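Local coordinates for protein Sex comb on midleg CG9495-PA (Drosophila melanogaster, PDB 1PK1) that probably takes part in Polycomb-group gene silencing, its SAM domain mediating association with SAM domains of partner proteins, at residues D38-H43 with K48-L53; E56-Y61 with K71-V76. The protein carries 2 engineered substitutions. One frame throughout, in Å; residues are numbered along the deposited sequence.

Contact 1. Residues D38-H43 with K48-L53; sequences DLFRKH and KALLRL. Engineered in segment 48-53: Arg52 (natural residue Leu).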
loop_
_atom_site.group_PDB
_atom_site.type_symbol
_atom_site.label_atom_id
_atom_site.label_comp_id
_atom_site.label_asym_id
_atom_site.label_seq_id
_atom_site.Cartn_x
_atom_site.Cartn_y
_atom_site.Cartn_z
ATOM N N ASP B 38 -15.532 3.394 -4.080
ATOM C CA ASP B 38 -16.124 4.225 -5.120
ATOM C C ASP B 38 -15.120 4.595 -6.208
ATOM O O ASP B 38 -15.502 4.845 -7.350
ATOM C CB ASP B 38 -16.727 5.496 -4.515
ATOM C CG ASP B 38 -17.964 5.211 -3.683
ATOM O OD1 ASP B 38 -18.566 4.132 -3.858
ATOM O OD2 ASP B 38 -18.342 6.077 -2.867
ATOM N N LEU B 39 -13.841 4.623 -5.855
ATOM C CA LEU B 39 -12.803 4.944 -6.830
ATOM C C LEU B 39 -12.743 3.786 -7.824
ATOM O O LEU B 39 -12.568 3.988 -9.029
ATOM C CB LEU B 39 -11.460 5.128 -6.116
ATOM C CG LEU B 39 -10.245 5.659 -6.876
ATOM C CD1 LEU B 39 -10.589 6.936 -7.646
ATOM C CD2 LEU B 39 -9.134 5.927 -5.861
ATOM N N PHE B 40 -12.893 2.567 -7.316
ATOM C CA PHE B 40 -12.887 1.394 -8.177
ATOM C C PHE B 40 -14.101 1.419 -9.097
ATOM O O PHE B 40 -14.022 1.006 -10.254
ATOM C CB PHE B 40 -12.865 0.111 -7.341
ATOM C CG PHE B 40 -11.485 -0.311 -6.939
ATOM C CD1 PHE B 40 -10.689 0.526 -6.163
ATOM C CD2 PHE B 40 -10.956 -1.517 -7.389
ATOM C CE1 PHE B 40 -9.380 0.174 -5.844
ATOM C CE2 PHE B 40 -9.649 -1.883 -7.079
ATOM C CZ PHE B 40 -8.857 -1.036 -6.306
ATOM N N ARG B 41 -15.222 1.920 -8.588
ATOM C CA ARG B 41 -16.429 2.025 -9.404
ATOM C C ARG B 41 -16.208 3.092 -10.477
ATOM O O ARG B 41 -16.524 2.880 -11.652
ATOM C CB ARG B 41 -17.634 2.397 -8.533
ATOM C CG ARG B 41 -17.937 1.359 -7.469
ATOM C CD ARG B 41 -19.275 1.593 -6.777
ATOM N NE ARG B 41 -19.597 0.492 -5.866
ATOM C CZ ARG B 41 -19.065 0.331 -4.659
ATOM N NH1 ARG B 41 -18.181 1.201 -4.190
ATOM N NH2 ARG B 41 -19.404 -0.717 -3.923
ATOM N N LYS B 42 -15.648 4.226 -10.061
ATOM C CA LYS B 42 -15.360 5.349 -10.954
ATOM C C LYS B 42 -14.453 4.921 -12.110
ATOM O O LYS B 42 -14.688 5.285 -13.266
ATOM C CB LYS B 42 -14.687 6.474 -10.156
ATOM C CG LYS B 42 -14.241 7.691 -10.966
ATOM C CD LYS B 42 -15.402 8.571 -11.382
ATOM C CE LYS B 42 -14.895 9.897 -11.942
ATOM N NZ LYS B 42 -16.003 10.736 -12.466
ATOM N N HIS B 43 -13.421 4.141 -11.798
ATOM C CA HIS B 43 -12.485 3.682 -12.818
ATOM C C HIS B 43 -12.913 2.397 -13.514
ATOM O O HIS B 43 -12.194 1.876 -14.377
ATOM C CB HIS B 43 -11.088 3.548 -12.201
ATOM C CG HIS B 43 -10.425 4.868 -11.965
ATOM N ND1 HIS B 43 -9.630 5.481 -12.914
ATOM C CD2 HIS B 43 -10.524 5.743 -10.937
ATOM C CE1 HIS B 43 -9.273 6.675 -12.479
ATOM N NE2 HIS B 43 -9.802 6.860 -11.283
ATOM N N LYS B 48 -10.900 -8.056 -15.396
ATOM C CA LYS B 48 -9.824 -7.845 -16.360
ATOM C C LYS B 48 -8.969 -6.635 -16.004
ATOM O O LYS B 48 -7.748 -6.678 -16.123
ATOM C CB LYS B 48 -10.382 -7.661 -17.773
ATOM C CG LYS B 48 -9.288 -7.548 -18.822
ATOM C CD LYS B 48 -9.834 -7.228 -20.200
ATOM C CE LYS B 48 -8.738 -7.352 -21.251
ATOM N NZ LYS B 48 -7.527 -6.557 -20.894
ATOM N N ALA B 49 -9.615 -5.554 -15.577
ATOM C CA ALA B 49 -8.901 -4.339 -15.208
ATOM C C ALA B 49 -8.056 -4.538 -13.945
ATOM O O ALA B 49 -6.935 -4.039 -13.853
ATOM C CB ALA B 49 -9.894 -3.196 -15.003
ATOM N N LEU B 50 -8.595 -5.274 -12.977
ATOM C CA LEU B 50 -7.875 -5.525 -11.726
ATOM C C LEU B 50 -6.515 -6.173 -11.978
ATOM O O LEU B 50 -5.486 -5.734 -11.460
ATOM C CB LEU B 50 -8.700 -6.439 -10.823
ATOM C CG LEU B 50 -8.103 -6.722 -9.442
ATOM C CD1 LEU B 50 -8.114 -5.435 -8.607
ATOM C CD2 LEU B 50 -8.911 -7.814 -8.748
ATOM N N LEU B 51 -6.519 -7.229 -12.780
ATOM C CA LEU B 51 -5.296 -7.955 -13.083
ATOM C C LEU B 51 -4.304 -7.114 -13.878
ATOM O O LEU B 51 -3.113 -7.430 -13.937
ATOM C CB LEU B 51 -5.642 -9.230 -13.853
ATOM C CG LEU B 51 -6.624 -10.159 -13.132
ATOM C CD1 LEU B 51 -6.995 -11.323 -14.037
ATOM C CD2 LEU B 51 -6.002 -10.658 -11.836
ATOM N N ARG B 52 -4.798 -6.028 -14.465
ATOM C CA ARG B 52 -3.983 -5.138 -15.283
ATOM C C ARG B 52 -3.449 -3.932 -14.504
ATOM O O ARG B 52 -2.724 -3.104 -15.048
ATOM C CB ARG B 52 -4.820 -4.679 -16.484
ATOM C CG ARG B 52 -4.107 -3.824 -17.512
ATOM C CD ARG B 52 -4.999 -3.649 -18.736
ATOM N NE ARG B 52 -4.438 -2.732 -19.723
ATOM C CZ ARG B 52 -5.000 -2.473 -20.899
ATOM N NH1 ARG B 52 -6.140 -3.066 -21.236
ATOM N NH2 ARG B 52 -4.429 -1.620 -21.738
ATOM N N LEU B 53 -3.798 -3.843 -13.225
ATOM C CA LEU B 53 -3.350 -2.729 -12.391
ATOM C C LEU B 53 -1.921 -2.873 -11.878
ATOM O O LEU B 53 -1.372 -3.975 -11.817
ATOM C CB LEU B 53 -4.259 -2.574 -11.163
ATOM C CG LEU B 53 -5.642 -1.932 -11.232
ATOM C CD1 LEU B 53 -6.294 -2.042 -9.858
ATOM C CD2 LEU B 53 -5.530 -0.472 -11.638
#

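Contact 2. Residues E56-Y61 with K71-V76; sequences ERMMKY and KICNLV. Engineered in segment 56-61: Arg57 (natural residue Met).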
loop_
_atom_site.group_PDB
_atom_site.type_symbol
_atom_site.label_atom_id
_atom_site.label_comp_id
_atom_site.label_asym_id
_atom_site.label_seq_id
_atom_site.Cartn_x
_atom_site.Cartn_y
_atom_site.Cartn_z
ATOM N N GLU B 56 2.067 2.213 -10.158
ATOM C CA GLU B 56 2.232 3.438 -10.934
ATOM C C GLU B 56 0.898 3.939 -11.485
ATOM O O GLU B 56 0.586 5.127 -11.381
ATOM C CB GLU B 56 3.209 3.212 -12.088
ATOM C CG GLU B 56 4.643 2.983 -11.646
ATOM C CD GLU B 56 5.198 4.145 -10.847
ATOM O OE1 GLU B 56 5.142 5.290 -11.346
ATOM O OE2 GLU B 56 5.693 3.914 -9.724
ATOM N N ARG B 57 0.122 3.034 -12.074
ATOM C CA ARG B 57 -1.183 3.387 -12.633
ATOM C C ARG B 57 -2.141 3.833 -11.526
ATOM O O ARG B 57 -2.923 4.762 -11.707
ATOM C CB ARG B 57 -1.804 2.191 -13.358
ATOM C CG ARG B 57 -0.960 1.562 -14.456
ATOM C CD ARG B 57 -1.058 2.303 -15.775
ATOM N NE ARG B 57 -1.051 1.370 -16.903
ATOM C CZ ARG B 57 -0.080 0.497 -17.160
ATOM N NH1 ARG B 57 0.984 0.427 -16.372
ATOM N NH2 ARG B 57 -0.179 -0.319 -18.202
ATOM N N MET B 58 -2.101 3.148 -10.387
ATOM C CA MET B 58 -2.977 3.518 -9.281
ATOM C C MET B 58 -2.645 4.895 -8.726
ATOM O O MET B 58 -3.534 5.667 -8.395
ATOM C CB MET B 58 -2.900 2.475 -8.157
ATOM C CG MET B 58 -3.652 1.194 -8.467
ATOM S SD MET B 58 -3.800 0.095 -7.037
ATOM C CE MET B 58 -2.331 -0.866 -7.218
ATOM N N MET B 59 -1.363 5.213 -8.628
ATOM C CA MET B 59 -0.973 6.506 -8.088
ATOM C C MET B 59 -1.184 7.625 -9.091
ATOM O O MET B 59 -1.735 8.670 -8.764
ATOM C CB MET B 59 0.491 6.477 -7.647
ATOM C CG MET B 59 0.759 5.537 -6.483
ATOM S SD MET B 59 2.436 5.713 -5.845
ATOM C CE MET B 59 3.380 4.946 -7.176
ATOM N N LYS B 60 -0.763 7.388 -10.322
ATOM C CA LYS B 60 -0.871 8.392 -11.370
ATOM C C LYS B 60 -2.279 8.621 -11.904
ATOM O O LYS B 60 -2.684 9.766 -12.110
ATOM C CB LYS B 60 0.041 8.002 -12.533
ATOM C CG LYS B 60 0.088 9.002 -13.676
ATOM C CD LYS B 60 0.920 10.205 -13.323
ATOM C CE LYS B 60 1.244 11.022 -14.565
ATOM N NZ LYS B 60 2.171 12.120 -14.210
ATOM N N TYR B 61 -3.028 7.543 -12.121
ATOM C CA TYR B 61 -4.362 7.670 -12.699
ATOM C C TYR B 61 -5.553 7.597 -11.747
ATOM O O TYR B 61 -6.588 8.208 -12.006
ATOM C CB TYR B 61 -4.516 6.628 -13.809
ATOM C CG TYR B 61 -3.417 6.704 -14.848
ATOM C CD1 TYR B 61 -2.967 5.558 -15.499
ATOM C CD2 TYR B 61 -2.827 7.927 -15.183
ATOM C CE1 TYR B 61 -1.955 5.621 -16.457
ATOM C CE2 TYR B 61 -1.814 7.999 -16.144
ATOM C CZ TYR B 61 -1.386 6.847 -16.771
ATOM O OH TYR B 61 -0.379 6.910 -17.710
ATOM N N LYS B 71 -1.022 -2.138 -0.790
ATOM C CA LYS B 71 -1.929 -3.125 -0.209
ATOM C C LYS B 71 -2.796 -3.757 -1.294
ATOM O O LYS B 71 -3.070 -4.958 -1.270
ATOM C CB LYS B 71 -2.841 -2.487 0.843
ATOM C CG LYS B 71 -2.141 -1.960 2.076
ATOM C CD LYS B 71 -3.196 -1.617 3.122
ATOM C CE LYS B 71 -2.924 -0.315 3.820
ATOM N NZ LYS B 71 -4.134 0.066 4.606
ATOM N N ILE B 72 -3.240 -2.943 -2.247
ATOM C CA ILE B 72 -4.068 -3.445 -3.325
ATOM C C ILE B 72 -3.239 -4.371 -4.212
ATOM O O ILE B 72 -3.708 -5.439 -4.605
ATOM C CB ILE B 72 -4.661 -2.282 -4.152
ATOM C CG1 ILE B 72 -5.681 -1.522 -3.285
ATOM C CG2 ILE B 72 -5.306 -2.817 -5.419
ATOM C CD1 ILE B 72 -6.095 -0.168 -3.831
ATOM N N CYS B 73 -2.003 -3.977 -4.507
ATOM C CA CYS B 73 -1.135 -4.817 -5.338
ATOM C C CYS B 73 -0.930 -6.163 -4.659
ATOM O O CYS B 73 -0.881 -7.195 -5.324
ATOM C CB CYS B 73 0.230 -4.161 -5.556
ATOM S SG CYS B 73 0.267 -2.914 -6.838
ATOM N N ASN B 74 -0.819 -6.142 -3.336
ATOM C CA ASN B 74 -0.616 -7.371 -2.566
ATOM C C ASN B 74 -1.797 -8.315 -2.775
ATOM O O ASN B 74 -1.616 -9.523 -2.921
ATOM C CB ASN B 74 -0.453 -7.047 -1.076
ATOM C CG ASN B 74 -0.237 -8.291 -0.228
ATOM O OD1 ASN B 74 -1.131 -8.724 0.501
ATOM N ND2 ASN B 74 0.950 -8.877 -0.332
ATOM N N LEU B 75 -3.004 -7.760 -2.797
ATOM C CA LEU B 75 -4.204 -8.566 -3.007
ATOM C C LEU B 75 -4.322 -9.012 -4.464
ATOM O O LEU B 75 -4.764 -10.127 -4.741
ATOM C CB LEU B 75 -5.453 -7.778 -2.604
ATOM C CG LEU B 75 -5.566 -7.415 -1.118
ATOM C CD1 LEU B 75 -6.781 -6.521 -0.903
ATOM C CD2 LEU B 75 -5.672 -8.687 -0.281
ATOM N N VAL B 76 -3.935 -8.139 -5.392
ATOM C CA VAL B 76 -3.994 -8.472 -6.814
ATOM C C VAL B 76 -3.078 -9.660 -7.103
ATOM O O VAL B 76 -3.469 -10.596 -7.798
ATOM C CB VAL B 76 -3.539 -7.288 -7.700
ATOM C CG1 VAL B 76 -3.436 -7.738 -9.155
ATOM C CG2 VAL B 76 -4.532 -6.135 -7.582
#

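Contact 1. Residues D38-H43 with K48-L53
The side chain of Phe40 leaves its helix with CG anti to the carbonyl carbon (chi1 -86°), which swings the ring across toward helix 47-51; Leu50 answers with CG anti to the backbone N (chi1 -177°), which sends CG toward the ring, and chi2 (68°) then turns CD1 to it. The touch is between CE2 of Phe40 and CD1 of Leu50, 4.2 Å apart, with the methyl arriving at the ring edge close to the ring plane. Leu53, past the end of the helix, adds a second methyl: its CD1 stands 4.4 Å from Phe40 CE2 and approaches obliquely. The two leucine methyls also lie beside one another, Leu50 CD1 and Leu53 CD1 being 4.0 Å apart, so a single corner of the phenyl ring meets a pair of neighbouring branches.

Leu53 is placed by the closing turn of its segment. Its N donates to Leu50 O at 3.1 Å and Arg52 N to Ala49 O at 3.0 Å, two ordinary bonds, each reaching back three residues, that bring Leu53 round to the side of Leu50. At the start of this helix, Ala49 N is bonded to Asp46 OD1. The ring of Phe40 is further packed by Val22, Ile23, Ile45 and Ile72, while Leu50 also touches Val22 and Val76. Charge stays at the periphery: Arg41 NH1 pairs with Asp38 OD1 at 3.0 Å, and Arg41 NE with Glu20. Between the segments only carbon meets carbon, at relaxed distances, so cohesion here comes from dispersion and the exclusion of water, with no directional bond between them.

Contact 2. Residues E56-Y61 with K71-V76
No ring, amide or carboxylate has a face or an edge in the meeting of Met58 with Ile72 and Cys73; a flexible thioether does all the touching for helix 55-61. The CB of Met58 points toward helix 66-79, and an extended chi2 (-170°) reaches SD across to Ile72. There the methionine crosses the isoleucine at a slant, with SD at its branch point, 3.7 Å from Ile72 CG2 and 3.8 Å from Ile72 CB, and Ile72 CD1 also close at 4.0 Å. The sulfur is thus received by three carbons of one side chain.

A bend at chi3 (-90°) then turns the methyl off the line of the chain toward Cys73, the residue after Ile72, bringing Met58 CE to 3.3 Å from Cys73 SG. That separation is short for a methyl against a sulfur, so its exact closeness is doubtful. Met58 CE also keeps to the flank of Ile72, 4.0 Å from its CG2. Met58 and Ile72 supply the buried part of the contact, and Cys73 is partly exposed.

Leu64, in the link between the two helices, packs on both Met58 and Ile72 and is joined to Met58 by a backbone hydrogen bond; Leu33 adds to the cover of Ile72. The end of Lys71 leads away from Met58, its NZ bonding to Ser32 and forming a salt bridge with an acidic side chain of the other protein chain. The short helix 55-61 lying against the long C-terminal helix 66-79 belongs to the SAM domain, a compact bundle of five helices.

In the fold
Along the chain the contacts follow in series, 38-43 with 48-53 coming earlier and 56-61 with 71-76 later, all within the SAM domain. Their centres are about 9 Å apart, and they join directly. Phe40 CZ reaches Ile72 CD1 at 3.8 Å, Leu53 CD2 reaches Met58 CG at 4.0 Å, and Val76 CG1 lies 3.7 Å from Leu50 O. Helix 66-79, one side of contact 2, thus also touches contact 1 through Ile72 and Val76, and the two contacts form one continuous apolar interior. The same helix also faces the other protein chain through Lys71 and Asn74, consistent with the use of this helix as a binding surface in SAM assemblies.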